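Local coordinates for phosphate-binding protein PstS 2 (Streptococcus pneumoniae, PDB 4H1X) that probably serves as the solute-binding component of the PstSACB ABC transporter, capturing phosphate outside the membrane for import into the cell, at residues E12-E17 and S59-N64. Residues are numbered along the deposited sequence; the frame is centred on the assembly and turned at random.
Sequences EVISRE and SAVQGN
In this periplasmic-binding-protein lobe, helix 54-63 packs across one face of the central sheet, and Ile14 of strand 12-16 meets Ala60 and Val61 in its last turns. Ile14 places CG1 beside its own backbone N (chi1 -49°), and the ethyl branch reaches the helix: CD1 lies 4.1 Å from Ala60 CB, while CG1 comes within 4.3 Å of Val61 CG2. The small methyl of Ala60 thus faces both carbons of the branch, and Val61 borders it with one methyl. Val57, one helical turn before Val61, and Ala67 of strand 67-72 also touch Ile14, adding to its apolar surroundings.

Toward the start of the strand the contact turns polar. In one of its two modelled conformers Glu12, with CG anti to the backbone N (chi1 -171°) and an extended chain, brings OE1 to 3.4 Å from Asn64 CB; its carboxylate is then turned 72° from the Asn64 amide, and the two groups only abut, a provisional contact. That amide serves its own segment instead: Asn64 ND2 gives a nearly straight hydrogen bond of 2.8 Å to Ala60 O, lying in the carbonyl plane on a lone pair.

At the other end of the strand, Arg16, which touches Thr54 and Val57 nearer the start of the helix, grips Glu17 side-on, with NE 2.8 Å from Glu17 OE1. Strand 12-16 lies between parallel strands 49-51 and 67-72, and helix 54-63 connects these two across it, a beta-alpha-beta crossover, the building unit of the alpha/beta lobes of periplasmic binding proteins.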
loop_
_atom_site.group_PDB
_atom_site.type_symbol
_atom_site.label_atom_id
_atom_site.label_comp_id
_atom_site.label_asym_id
_atom_site.label_seq_id
_atom_site.Cartn_x
_atom_site.Cartn_y
_atom_site.Cartn_z
ATOM N N GLU A 12 -9.489 17.138 -14.480
ATOM C CA GLU A 12 -10.526 16.507 -13.662
ATOM C C GLU A 12 -9.813 15.583 -12.674
ATOM O O GLU A 12 -9.345 14.504 -13.050
ATOM C CB GLU A 12 -11.562 15.767 -14.527
ATOM C CG GLU A 12 -12.780 15.277 -13.751
ATOM C CD GLU A 12 -13.628 14.189 -14.393
ATOM O OE1 GLU A 12 -13.588 14.040 -15.637
ATOM O OE2 GLU A 12 -14.362 13.502 -13.645
ATOM N N VAL A 13 -9.657 16.045 -11.430
ATOM C CA VAL A 13 -8.960 15.274 -10.407
ATOM C C VAL A 13 -9.902 14.185 -9.868
ATOM O O VAL A 13 -11.009 14.482 -9.412
ATOM C CB VAL A 13 -8.441 16.207 -9.272
ATOM C CG1 VAL A 13 -7.782 15.412 -8.154
ATOM C CG2 VAL A 13 -7.471 17.276 -9.836
ATOM N N ILE A 14 -9.467 12.940 -9.938
ATOM C CA ILE A 14 -10.221 11.806 -9.391
ATOM C C ILE A 14 -9.589 11.444 -8.061
ATOM O O ILE A 14 -8.429 11.038 -8.042
ATOM C CB ILE A 14 -10.263 10.560 -10.347
ATOM C CG1 ILE A 14 -10.675 10.897 -11.820
ATOM C CG2 ILE A 14 -11.116 9.414 -9.745
ATOM C CD1 ILE A 14 -11.950 11.636 -12.024
ATOM N N SER A 15 -10.335 11.589 -6.961
ATOM C CA SER A 15 -9.834 11.220 -5.634
ATOM C C SER A 15 -10.479 9.915 -5.174
ATOM O O SER A 15 -11.605 9.602 -5.577
ATOM C CB SER A 15 -10.148 12.327 -4.629
ATOM O OG SER A 15 -9.914 11.893 -3.300
ATOM N N ARG A 16 -9.788 9.159 -4.300
ATOM C CA ARG A 16 -10.421 8.004 -3.691
ATOM C C ARG A 16 -11.316 8.517 -2.547
ATOM O O ARG A 16 -11.207 9.683 -2.162
ATOM C CB ARG A 16 -9.371 6.973 -3.220
ATOM C CG ARG A 16 -8.917 6.060 -4.365
ATOM C CD ARG A 16 -10.025 5.101 -4.879
ATOM N NE ARG A 16 -10.572 4.284 -3.793
ATOM C CZ ARG A 16 -9.976 3.206 -3.299
ATOM N NH1 ARG A 16 -8.851 2.753 -3.841
ATOM N NH2 ARG A 16 -10.496 2.571 -2.263
ATOM N N GLU A 17 -12.249 7.680 -2.060
ATOM C CA GLU A 17 -13.175 8.076 -0.995
ATOM C C GLU A 17 -12.446 8.334 0.323
ATOM O O GLU A 17 -11.352 7.831 0.531
ATOM C CB GLU A 17 -14.274 7.004 -0.804
ATOM C CG GLU A 17 -13.851 5.748 -0.050
ATOM C CD GLU A 17 -12.967 4.758 -0.784
ATOM O OE1 GLU A 17 -12.582 5.030 -1.945
ATOM O OE2 GLU A 17 -12.645 3.709 -0.182
ATOM N N SER A 59 -11.982 3.249 -14.474
ATOM C CA SER A 59 -13.135 3.559 -15.325
ATOM C C SER A 59 -13.263 5.076 -15.564
ATOM O O SER A 59 -13.526 5.496 -16.698
ATOM C CB SER A 59 -14.417 3.019 -14.691
ATOM O OG SER A 59 -15.557 3.466 -15.411
ATOM N N ALA A 60 -13.153 5.884 -14.485
ATOM C CA ALA A 60 -13.266 7.336 -14.572
ATOM C C ALA A 60 -12.140 7.926 -15.434
ATOM O O ALA A 60 -12.393 8.837 -16.225
ATOM C CB ALA A 60 -13.234 7.948 -13.183
ATOM N N VAL A 61 -10.890 7.436 -15.260
ATOM C CA VAL A 61 -9.751 7.971 -16.041
ATOM C C VAL A 61 -9.873 7.528 -17.518
ATOM O O VAL A 61 -9.742 8.358 -18.417
ATOM C CB VAL A 61 -8.400 7.555 -15.421
ATOM C CG1 VAL A 61 -7.246 7.916 -16.350
ATOM C CG2 VAL A 61 -8.215 8.197 -14.042
ATOM N N GLN A 62 -10.184 6.240 -17.763
ATOM C CA GLN A 62 -10.392 5.763 -19.145
ATOM C C GLN A 62 -11.575 6.509 -19.816
ATOM O O GLN A 62 -11.555 6.726 -21.020
ATOM C CB GLN A 62 -10.655 4.243 -19.167
ATOM C CG GLN A 62 -10.636 3.660 -20.592
ATOM C CD GLN A 62 -11.005 2.198 -20.688
ATOM O OE1 GLN A 62 -11.313 1.525 -19.697
ATOM N NE2 GLN A 62 -10.970 1.666 -21.905
ATOM N N GLY A 63 -12.596 6.860 -19.030
ATOM C CA GLY A 63 -13.816 7.487 -19.527
ATOM C C GLY A 63 -13.795 8.986 -19.762
ATOM O O GLY A 63 -14.741 9.546 -20.340
ATOM N N ASN A 64 -12.729 9.661 -19.312
ATOM C CA ASN A 64 -12.652 11.109 -19.435
ATOM C C ASN A 64 -11.237 11.528 -19.839
ATOM O O ASN A 64 -10.299 11.301 -19.076
ATOM C CB ASN A 64 -13.090 11.743 -18.107
ATOM C CG ASN A 64 -14.523 11.375 -17.727
ATOM O OD1 ASN A 64 -15.506 11.954 -18.239
ATOM N ND2 ASN A 64 -14.678 10.292 -16.943
#